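Local coordinates for protein probable endonuclease 4 (Thermotoga maritima, PDB 4HNO) that probably repairs DNA by cleaving phosphodiester bonds at apurinic or apyrimidinic sites, as a metal-dependent endonuclease with a TIM-barrel fold, at residues Glu234-Gly239 with Trp260-Pro265; Ala177-Thr182 with Met216-Asp221. One frame throughout, in Å; residues are numbered along the deposited sequence.

Overall arrangement
The two contacts lie on neighbouring parts of one TIM barrel, their centres about 11 Å apart. Strand 216-219 of contact 2 pairs with strand 177-181 along one edge and with strand 260-262 of contact 1 along the other: Ile261 N lies 2.8 Å from Ile217 O, and Ile261 O 2.8 Å from Leu219 N, both probable hydrogen bonds. Three adjacent strand ends thereby deliver ligands to one manganese, Asp181 and His218 from contact 2 and Glu263 from contact 1, with Glu147 as the fourth protein ligand and a water shared by both contacts. Glu263 OE1 approaches His218 ND1 to 3.0 Å because both bind this ion. The loop 234-239 packs farther from the metal.

Contact 1: residues Glu234-Gly239 with Trp260-Pro265; sequences ERIGSG and WILETP. With MN (manganese (II) ion), chain E.
Thr264 and Pro265 pack against the backbone of Glu234 and Arg235, where strand 260-262 of the TIM barrel runs out into its C-terminal loop. Thr264 shows how the surfaces fit. Its CB faces the turn, 4.0 Å from Arg235 CA. OG1 sits between the backbone N and the carbonyl carbon (chi1 52°), which leaves CG2 anti to the carbonyl carbon. CG2 reaches 3.2 Å from Glu234 O and 4.0 Å from Ile236 CD1, whereas OG1 is hydrogen-bonded to Asp274 of helix 268-284. Pro265 continues this surface, its CD lying 3.6 Å from Arg235 N.

The apolar side-chain contact is Ile236 on Leu262. Their side chains cross at about a right angle, with Leu262 CD2 3.5 Å from Ile236 CG1. Ile281, touched by Ile236, and Ile275, touched by Leu262, extend this patch onto helix 268-284.

No hydrogen bond joins the two segments; the loop is held by bonds within itself and to neighbours outside the contact. Arg235 N donates to Glu234 OE2 at 2.7 Å, using the anti lone pair of that oxygen, while OE1 forms a salt bridge with Lys223. A type II turn from Arg235 to Ser238 is closed by Ser238 N on Arg235 O, with Gly237 at positive phi (91°). The guanidinium of Arg235 makes salt bridges with Glu273 and Asp274.

Glu263 takes no part in this packing. Its side chain points away from the loop and binds manganese through OE1, at 2.1 Å. Pro265 O, buried by the contact and lying obliquely to the Arg235 guanidinium, has no hydrogen-bonding partner in the model.

Contact 2: residues Ala177-Thr182 with Met216-Asp221; sequences AITYDT and MIHLND. With MN (manganese (II) ion), chain E.
Chi1 puts CG anti to the backbone N in Asp181 (-176°) and anti to the carbonyl carbon in His218; the parallel pairing of these two TIM-barrel strands puts both residues on one face of the sheet, and their ends meet at one manganese. His218 ND1 binds the ion at 2.2 Å, and Asp181 OD1 is a second ligand; the two atoms stand 3.5 Å apart without a hydrogen bond, OD1 lying at the edge of the ring and in its plane.

The ring is supported from one face. Thr179 CG2 sits over its centre, 3.7 Å from the centroid and 3° off the normal, a CH-pi contact. The NE2 of the same ring is hydrogen-bonded to Gln33, so both ring nitrogens are engaged and its rotation is probably restricted. Thr179 OG1 is hydrogen-bonded to Asn110 and lies beside Met216 CE at 3.5 Å.

Backbone bonds set the register: Tyr180 N to Met216 O, His218 N to Tyr180 O at 2.8 Å, and Thr182 N to His218 O, the last nearly straight at 173°. Thr182 OG1 adds a bond to Asn220 O at 2.7 Å. Asn220 ND2 gives a weak bond to Asp181 OD2 at 3.3 Å, the amide and carboxylate planes being turned apart; that oxygen also caps His184 N at the start of helix 182-187. Asn220 OD1 accepts from Glu263 N.

Strand 143-147 flanks this pair beside 177-181, strand 260-262 lies beside 216-219, and Phe246 and Phe249 of helix 242-250 pack on Leu219, Phe249 touching Thr182 as well.

Contact 1: residues Glu234-Gly239 with Trp260-Pro265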
# COMPACT_ATOMS: atom_id res chain seq x y z
N GLU A 234 -3.45 8.93 -11.37
CA GLU A 234 -2.86 9.65 -12.48
C GLU A 234 -1.34 9.67 -12.30
O GLU A 234 -0.81 9.60 -11.18
CB GLU A 234 -3.45 11.08 -12.56
CG GLU A 234 -2.93 11.97 -13.69
CD GLU A 234 -3.15 11.37 -15.06
OE1 GLU A 234 -4.08 11.82 -15.74
OE2 GLU A 234 -2.39 10.44 -15.44
N ARG A 235 -0.65 9.79 -13.43
CA ARG A 235 0.79 9.93 -13.48
C ARG A 235 1.26 11.13 -12.68
O ARG A 235 0.60 12.17 -12.65
CB ARG A 235 1.23 10.06 -14.95
CG ARG A 235 0.73 8.86 -15.75
CD ARG A 235 1.44 8.60 -17.02
NE ARG A 235 2.87 8.48 -16.81
CZ ARG A 235 3.72 8.47 -17.81
NH1 ARG A 235 3.28 8.55 -19.06
NH2 ARG A 235 5.01 8.39 -17.56
N ILE A 236 2.42 11.00 -12.04
CA ILE A 236 2.93 12.05 -11.18
C ILE A 236 3.08 13.34 -11.96
O ILE A 236 3.78 13.39 -12.98
CB ILE A 236 4.30 11.66 -10.58
CG1 ILE A 236 4.21 10.35 -9.78
CG2 ILE A 236 4.86 12.80 -9.73
CD1 ILE A 236 3.21 10.37 -8.68
N GLY A 237 2.44 14.39 -11.46
CA GLY A 237 2.53 15.70 -12.08
C GLY A 237 1.47 15.98 -13.13
O GLY A 237 1.36 17.10 -13.59
N SER A 238 0.70 14.97 -13.50
CA SER A 238 -0.30 15.12 -14.53
C SER A 238 -1.71 15.29 -14.00
O SER A 238 -2.64 15.44 -14.79
CB SER A 238 -0.26 13.95 -15.50
OG SER A 238 0.94 14.01 -16.23
N GLY A 239 -1.88 15.28 -12.69
CA GLY A 239 -3.20 15.36 -12.10
C GLY A 239 -3.38 16.54 -11.18
O GLY A 239 -2.66 17.54 -11.24
N TRP A 260 8.19 5.39 -1.20
CA TRP A 260 7.18 5.91 -2.13
C TRP A 260 7.02 4.90 -3.25
O TRP A 260 7.96 4.66 -4.01
CB TRP A 260 7.62 7.25 -2.72
CG TRP A 260 7.89 8.32 -1.72
CD1 TRP A 260 7.57 8.31 -0.39
CD2 TRP A 260 8.57 9.57 -1.96
NE1 TRP A 260 8.00 9.47 0.20
CE2 TRP A 260 8.62 10.25 -0.74
CE3 TRP A 260 9.14 10.15 -3.09
CZ2 TRP A 260 9.24 11.50 -0.61
CZ3 TRP A 260 9.75 11.39 -2.96
CH2 TRP A 260 9.79 12.05 -1.73
N ILE A 261 5.83 4.32 -3.36
CA ILE A 261 5.55 3.28 -4.32
C ILE A 261 4.49 3.79 -5.30
O ILE A 261 3.35 4.06 -4.92
CB ILE A 261 5.05 2.00 -3.63
CG1 ILE A 261 6.13 1.41 -2.72
CG2 ILE A 261 4.55 0.99 -4.65
CD1 ILE A 261 7.38 0.94 -3.42
N LEU A 262 4.87 3.90 -6.56
CA LEU A 262 3.97 4.34 -7.62
C LEU A 262 2.96 3.26 -7.96
O LEU A 262 3.33 2.12 -8.22
CB LEU A 262 4.78 4.65 -8.87
CG LEU A 262 5.82 5.75 -8.76
CD1 LEU A 262 6.83 5.59 -9.88
CD2 LEU A 262 5.17 7.10 -8.80
N GLU A 263 1.69 3.66 -8.03
CA GLU A 263 0.62 2.82 -8.59
C GLU A 263 -0.07 3.60 -9.71
O GLU A 263 -1.28 3.54 -9.91
CB GLU A 263 -0.40 2.39 -7.55
CG GLU A 263 0.19 1.75 -6.31
CD GLU A 263 -0.89 1.46 -5.31
OE1 GLU A 263 -1.60 2.44 -4.93
OE2 GLU A 263 -1.06 0.29 -4.91
N THR A 264 0.73 4.36 -10.44
CA THR A 264 0.22 5.26 -11.45
C THR A 264 -0.03 4.46 -12.73
O THR A 264 0.45 3.33 -12.88
CB THR A 264 1.20 6.39 -11.67
OG1 THR A 264 2.47 5.80 -11.93
CG2 THR A 264 1.31 7.30 -10.46
N PRO A 265 -0.83 5.01 -13.65
CA PRO A 265 -1.15 4.27 -14.87
C PRO A 265 0.10 3.87 -15.65
O PRO A 265 1.09 4.60 -15.71
CB PRO A 265 -1.97 5.27 -15.68
CG PRO A 265 -2.61 6.14 -14.65
CD PRO A 265 -1.59 6.27 -13.55
MN MN E . -2.85 2.31 -3.24
O HOH W 1 -3.71 0.68 -3.89

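Contact 2: residues Ala177-Thr182 with Met216-Asp221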
# COMPACT_ATOMS: atom_id res chain seq x y z
N ALA A 177 0.12 -2.22 10.61
CA ALA A 177 0.66 -0.89 10.39
C ALA A 177 -0.09 -0.25 9.22
O ALA A 177 -1.18 -0.74 8.88
CB ALA A 177 2.18 -0.92 10.26
N ILE A 178 0.42 0.83 8.65
CA ILE A 178 -0.36 1.69 7.79
C ILE A 178 0.38 2.00 6.49
O ILE A 178 1.60 2.23 6.48
CB ILE A 178 -0.68 3.01 8.55
CG1 ILE A 178 -1.42 2.74 9.87
CG2 ILE A 178 -1.42 4.02 7.69
CD1 ILE A 178 -2.78 2.15 9.71
N THR A 179 -0.40 2.07 5.42
CA THR A 179 0.02 2.61 4.13
C THR A 179 -0.85 3.82 3.82
O THR A 179 -2.07 3.74 3.94
CB THR A 179 -0.17 1.59 3.02
OG1 THR A 179 0.73 0.51 3.29
CG2 THR A 179 0.09 2.16 1.63
N TYR A 180 -0.21 4.91 3.40
CA TYR A 180 -0.96 6.09 2.99
C TYR A 180 -0.90 6.23 1.47
O TYR A 180 0.19 6.36 0.89
CB TYR A 180 -0.38 7.37 3.63
CG TYR A 180 -1.20 8.56 3.24
CD1 TYR A 180 -2.46 8.75 3.78
CD2 TYR A 180 -0.77 9.47 2.28
CE1 TYR A 180 -3.27 9.79 3.39
CE2 TYR A 180 -1.57 10.54 1.90
CZ TYR A 180 -2.83 10.68 2.45
OH TYR A 180 -3.66 11.71 2.09
N ASP A 181 -2.06 6.18 0.83
CA ASP A 181 -2.19 6.36 -0.61
C ASP A 181 -2.62 7.81 -0.88
O ASP A 181 -3.67 8.26 -0.41
CB ASP A 181 -3.19 5.35 -1.18
CG ASP A 181 -3.32 5.40 -2.68
OD1 ASP A 181 -3.20 4.33 -3.34
OD2 ASP A 181 -3.53 6.50 -3.23
N THR A 182 -1.77 8.54 -1.59
CA THR A 182 -2.02 9.96 -1.80
C THR A 182 -3.26 10.23 -2.65
O THR A 182 -3.89 11.27 -2.46
CB THR A 182 -0.79 10.64 -2.42
OG1 THR A 182 -0.45 10.05 -3.67
CG2 THR A 182 0.41 10.56 -1.51
N MET A 216 4.60 2.62 4.27
CA MET A 216 4.62 2.78 2.83
C MET A 216 3.71 3.95 2.47
O MET A 216 2.67 4.14 3.10
CB MET A 216 4.12 1.50 2.14
CG MET A 216 3.95 1.63 0.62
SD MET A 216 3.83 0.05 -0.27
CE MET A 216 2.61 -0.85 0.70
N ILE A 217 4.11 4.68 1.44
CA ILE A 217 3.25 5.65 0.77
C ILE A 217 3.02 5.14 -0.64
O ILE A 217 3.97 4.78 -1.34
CB ILE A 217 3.89 7.04 0.77
CG1 ILE A 217 3.89 7.59 2.20
CG2 ILE A 217 3.16 7.99 -0.20
CD1 ILE A 217 4.82 8.77 2.40
N HIS A 218 1.75 5.08 -1.04
CA HIS A 218 1.42 4.87 -2.44
C HIS A 218 1.35 6.25 -3.08
O HIS A 218 0.49 7.07 -2.73
CB HIS A 218 0.11 4.13 -2.62
CG HIS A 218 0.17 2.69 -2.24
ND1 HIS A 218 -0.97 1.94 -2.09
CD2 HIS A 218 1.23 1.88 -2.05
CE1 HIS A 218 -0.59 0.71 -1.81
NE2 HIS A 218 0.73 0.64 -1.78
N LEU A 219 2.30 6.50 -3.97
CA LEU A 219 2.51 7.81 -4.56
C LEU A 219 1.78 7.84 -5.89
O LEU A 219 2.27 7.36 -6.92
CB LEU A 219 4.01 8.06 -4.73
CG LEU A 219 4.32 9.54 -4.92
CD1 LEU A 219 4.23 10.29 -3.58
CD2 LEU A 219 5.68 9.73 -5.57
N ASN A 220 0.58 8.41 -5.85
CA ASN A 220 -0.33 8.47 -6.98
C ASN A 220 -0.87 9.89 -7.12
O ASN A 220 -1.38 10.45 -6.15
CB ASN A 220 -1.53 7.55 -6.72
CG ASN A 220 -1.14 6.08 -6.65
OD1 ASN A 220 -0.38 5.61 -7.50
ND2 ASN A 220 -1.67 5.39 -5.66
N ASP A 221 -0.78 10.46 -8.32
CA ASP A 221 -1.55 11.68 -8.56
C ASP A 221 -3.02 11.23 -8.73
O ASP A 221 -3.34 10.04 -8.69
CB ASP A 221 -0.96 12.43 -9.77
CG ASP A 221 -1.15 13.95 -9.70
OD1 ASP A 221 -2.19 14.39 -9.19
OD2 ASP A 221 -0.25 14.68 -10.22
MN MN E . -2.85 2.31 -3.24
O HOH W 1 -3.71 0.68 -3.89